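PDB 3TBF: glucosamine--fructose-6-phosphate aminotransferase [isomerizing] from Francisella tularensis subsp. tularensis, which probably uses ammonia released from glutamine to convert fructose 6-phosphate into glucosamine 6-phosphate, the fragment here being its C-terminal, sugar-isomerising domain. Local coordinates for residues A[282-286]-A[311-315]; A[300-306]-A[320-324]. One frame throughout, in Å; residues are numbered along the deposited sequence.

Contact 1 of 2, residues A[282-286]-A[311-315]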
# COMPACT_ATOMS: atom_id res chain seq x y z
N VAL A 282 17.48 -3.63 2.57
CA VAL A 282 17.63 -4.87 3.27
C VAL A 282 17.80 -5.92 2.17
O VAL A 282 16.96 -6.06 1.30
CB VAL A 282 16.35 -5.14 4.09
CG1 VAL A 282 16.26 -6.60 4.52
CG2 VAL A 282 16.26 -4.15 5.35
N VAL A 283 18.92 -6.65 2.21
CA VAL A 283 19.28 -7.63 1.20
C VAL A 283 19.44 -9.02 1.81
O VAL A 283 20.52 -9.39 2.28
CB VAL A 283 20.57 -7.19 0.51
CG1 VAL A 283 20.87 -8.09 -0.66
CG2 VAL A 283 20.48 -5.72 0.06
N PRO A 284 18.37 -9.80 1.84
CA PRO A 284 18.37 -11.08 2.49
C PRO A 284 18.89 -12.26 1.64
O PRO A 284 19.12 -12.17 0.42
CB PRO A 284 16.89 -11.30 2.74
CG PRO A 284 16.24 -10.73 1.53
CD PRO A 284 17.06 -9.50 1.23
N ASN A 285 19.02 -13.40 2.31
CA ASN A 285 19.47 -14.64 1.67
C ASN A 285 18.29 -15.46 1.18
O ASN A 285 17.85 -16.39 1.86
CB ASN A 285 20.25 -15.48 2.68
CG ASN A 285 20.78 -16.77 2.07
OD1 ASN A 285 21.17 -16.81 0.90
ND2 ASN A 285 20.80 -17.82 2.87
N ASP A 286 17.79 -15.10 0.01
CA ASP A 286 16.57 -15.72 -0.52
C ASP A 286 16.61 -15.81 -2.03
O ASP A 286 17.62 -15.46 -2.67
CB ASP A 286 15.31 -14.97 -0.03
CG ASP A 286 15.13 -13.59 -0.69
OD1 ASP A 286 15.97 -13.17 -1.54
OD2 ASP A 286 14.13 -12.92 -0.33
N ASP A 311 22.56 -10.05 4.58
CA ASP A 311 22.84 -11.31 5.28
C ASP A 311 24.24 -11.74 4.90
O ASP A 311 24.63 -11.58 3.72
CB ASP A 311 21.84 -12.40 4.91
CG ASP A 311 22.06 -13.70 5.69
OD1 ASP A 311 23.04 -14.44 5.44
OD2 ASP A 311 21.25 -13.98 6.59
N LYS A 312 24.99 -12.27 5.86
CA LYS A 312 26.41 -12.64 5.65
C LYS A 312 26.58 -13.57 4.46
O LYS A 312 27.53 -13.42 3.71
CB LYS A 312 27.02 -13.30 6.89
CG LYS A 312 27.08 -12.39 8.18
CD LYS A 312 27.69 -13.15 9.38
CE LYS A 312 28.67 -12.30 10.24
NZ LYS A 312 28.96 -13.00 11.59
N ALA A 313 25.64 -14.50 4.28
CA ALA A 313 25.65 -15.46 3.17
C ALA A 313 25.49 -14.86 1.76
O ALA A 313 25.56 -15.60 0.79
CB ALA A 313 24.57 -16.55 3.39
N VAL A 314 25.30 -13.55 1.62
CA VAL A 314 25.20 -12.95 0.30
C VAL A 314 26.17 -11.82 0.14
O VAL A 314 26.25 -11.25 -0.91
CB VAL A 314 23.72 -12.45 -0.03
CG1 VAL A 314 22.71 -13.63 0.09
CG2 VAL A 314 23.32 -11.21 0.84
N LYS A 315 26.96 -11.53 1.17
CA LYS A 315 27.80 -10.32 1.16
C LYS A 315 28.86 -10.28 0.07
O LYS A 315 29.23 -9.20 -0.43
CB LYS A 315 28.47 -10.15 2.50
CG LYS A 315 28.91 -8.74 2.77
CD LYS A 315 30.39 -8.54 2.54
CE LYS A 315 30.72 -7.05 2.33
NZ LYS A 315 31.17 -6.37 3.57
O HOH W 1 18.29 -13.56 5.10
O HOH W 2 20.57 -16.73 6.00
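The last main-chain tie between these two strand ends is the hydrogen bond from Asp311 N to Val283 O, 3.1 Å long with an N-H...O angle of 160°. Beyond it, side chains and water take over. Asp311, with chi1 t, points its CB toward 282-286 and splits its carboxylate: OD1 accepts from Ala313 N at 2.8 Å, closing an Asx turn, while OD2 faces two waters. Water 2 lies 2.9 Å from Asp311 OD2 and, more weakly, 3.3 Å from Asn285 ND2; water 1 lies 2.9 Å from Asn285 N. Asn285, also t, lays its amide along the turn, with OD1 3.6 Å from Val314 CG1 and ND2 4.0 Å from Ala313 CB. Val314, in the m rotamer, turns inward so that its CG2 meets Val283 CG1 at 4.2 Å, and both valines also touch Leu289 of helix 289-301. Asp311 OD2 also accepts from Ala330 N, past the next strand. The contact joins loops following adjacent parallel strands of the SIS-domain alpha/beta sandwich.

Contact 2 of 2, residues A[300-306]-A[320-324]; sequences HARGGKL and FDNSI
Leu306 lays its CD2 over one face of the Phe320 ring, 3.8 Å from the centroid and 23° off the ring normal, a CH-pi contact whose closest atoms are Leu306 CD2 and Phe320 CG at 3.5 Å. Leu306 has chi1 -87° and chi2 42°; Phe320 is m, its CB directed toward 300-306, and its ring also reaches Leu293 and Leu296 of helix 289-301. From His300, in helix 289-301, the chain passes through Gly303 (phi 83°, psi 14°) into a strand at Lys305. Residues 320-323 form a type II beta turn, with Asn322 at phi 64°, psi 14°; Ser323 N donates to Phe320 O at 3.2 Å, and Ser323 OG, chi1 p, donates to the same Phe320 O at 2.9 Å. The CA atoms of Leu306 and Ser323 lie 4.8 Å apart, and Ile324 N donates to Leu306 O (2.9 Å, 168°), opening the parallel pairing of strands 305-311 and 324-328. His300, chi1 t, sits obliquely to Phe320, ring centroids 5.8 Å apart, and its NE2 donates to Asp321 O (3.2 Å, 138°). Lys305 places CE 3.3 Å from Asn322 O and NZ 3.7 Å from Ile324 CD1. This is the entry to a strand outermost within this chain in a Rossmann-like SIS sheet. Its chemistry implies a turn held by main-chain carbonyls and one aromatic-aliphatic overlap, with no salt bridge across the segments.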
# COMPACT_ATOMS: atom_id res chain seq x y z
N HIS A 300 21.87 2.61 -7.98
CA HIS A 300 23.27 3.02 -7.94
C HIS A 300 23.63 3.83 -9.17
O HIS A 300 24.30 4.85 -9.10
CB HIS A 300 24.21 1.82 -7.89
CG HIS A 300 25.64 2.22 -7.67
ND1 HIS A 300 26.61 2.08 -8.64
CD2 HIS A 300 26.24 2.82 -6.62
CE1 HIS A 300 27.76 2.54 -8.17
NE2 HIS A 300 27.56 3.00 -6.95
N ALA A 301 23.12 3.38 -10.30
CA ALA A 301 23.29 4.12 -11.54
C ALA A 301 22.90 5.61 -11.44
O ALA A 301 23.44 6.41 -12.22
CB ALA A 301 22.56 3.43 -12.69
N ARG A 302 22.01 6.00 -10.51
CA ARG A 302 21.62 7.43 -10.41
C ARG A 302 22.38 8.23 -9.34
O ARG A 302 22.03 9.37 -9.05
CB ARG A 302 20.11 7.61 -10.20
CG ARG A 302 19.20 6.85 -11.16
CD ARG A 302 18.92 7.68 -12.38
NE ARG A 302 18.04 7.00 -13.34
CZ ARG A 302 16.78 7.35 -13.61
NH1 ARG A 302 16.19 8.37 -13.00
NH2 ARG A 302 16.10 6.66 -14.53
N GLY A 303 23.41 7.65 -8.76
CA GLY A 303 24.15 8.33 -7.69
C GLY A 303 23.56 8.23 -6.28
O GLY A 303 23.98 8.97 -5.36
N GLY A 304 22.61 7.32 -6.08
CA GLY A 304 22.08 7.08 -4.74
C GLY A 304 23.17 6.61 -3.81
O GLY A 304 24.06 5.86 -4.21
N LYS A 305 23.11 7.06 -2.56
CA LYS A 305 24.03 6.58 -1.55
C LYS A 305 23.44 5.33 -0.84
O LYS A 305 22.55 5.42 0.01
CB LYS A 305 24.35 7.71 -0.58
CG LYS A 305 25.37 7.35 0.51
CD LYS A 305 26.61 6.68 -0.07
CE LYS A 305 27.91 7.17 0.59
NZ LYS A 305 28.00 6.71 1.99
N LEU A 306 23.97 4.16 -1.22
CA LEU A 306 23.46 2.88 -0.80
C LEU A 306 24.02 2.54 0.58
O LEU A 306 25.25 2.57 0.78
CB LEU A 306 23.87 1.75 -1.78
CG LEU A 306 23.02 1.45 -3.03
CD1 LEU A 306 22.57 2.75 -3.69
CD2 LEU A 306 23.75 0.55 -4.07
N PHE A 320 29.00 -2.62 -4.49
CA PHE A 320 28.71 -1.28 -5.02
C PHE A 320 29.75 -0.26 -4.58
O PHE A 320 29.93 -0.04 -3.39
CB PHE A 320 27.30 -0.83 -4.60
CG PHE A 320 26.23 -1.74 -5.08
CD1 PHE A 320 25.70 -1.58 -6.33
CD2 PHE A 320 25.80 -2.81 -4.31
CE1 PHE A 320 24.72 -2.44 -6.80
CE2 PHE A 320 24.82 -3.69 -4.79
CZ PHE A 320 24.29 -3.49 -6.04
N ASP A 321 30.43 0.34 -5.56
CA ASP A 321 31.44 1.36 -5.28
C ASP A 321 30.83 2.38 -4.34
O ASP A 321 29.67 2.78 -4.52
CB ASP A 321 31.93 2.03 -6.60
CG ASP A 321 33.23 2.90 -6.41
OD1 ASP A 321 34.31 2.50 -6.93
OD2 ASP A 321 33.16 3.98 -5.75
N ASN A 322 31.57 2.74 -3.29
CA ASN A 322 31.17 3.84 -2.41
C ASN A 322 29.84 3.68 -1.59
O ASN A 322 29.33 4.66 -1.02
CB ASN A 322 31.13 5.15 -3.22
CG ASN A 322 31.06 6.40 -2.34
OD1 ASN A 322 30.04 7.11 -2.30
ND2 ASN A 322 32.16 6.68 -1.63
N SER A 323 29.30 2.46 -1.51
CA SER A 323 28.21 2.14 -0.58
C SER A 323 28.74 1.81 0.82
O SER A 323 29.93 1.67 1.03
CB SER A 323 27.42 0.94 -1.10
OG SER A 323 28.22 -0.24 -1.09
N ILE A 324 27.82 1.73 1.78
CA ILE A 324 28.11 1.25 3.14
C ILE A 324 27.39 -0.07 3.36
O ILE A 324 26.20 -0.18 3.15
CB ILE A 324 27.61 2.23 4.21
CG1 ILE A 324 28.20 3.61 3.99
CG2 ILE A 324 28.02 1.76 5.59
CD1 ILE A 324 27.68 4.64 4.99

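Contacts 1 and 2 lie at the two ends of strand 305-311 in the second SIS domain, their centres about 17 Å apart and their nearest atoms about 7 Å apart without touching. Their segments alternate along the chain: 282-286, 300-306, 311-315, 320-324. Strand 278-283 leads through contact 1 into helix 289-301, which returns the chain to contact 2; strand 305-311 then runs back to contact 1, and the loop after it comes round to contact 2 before strand 324-328. Contact 1 thus joins strands 278-283 and 305-311 where they finish, and contact 2 joins 305-311 and 324-328 where they start, so together they span three successive parallel strands of one five-stranded sheet.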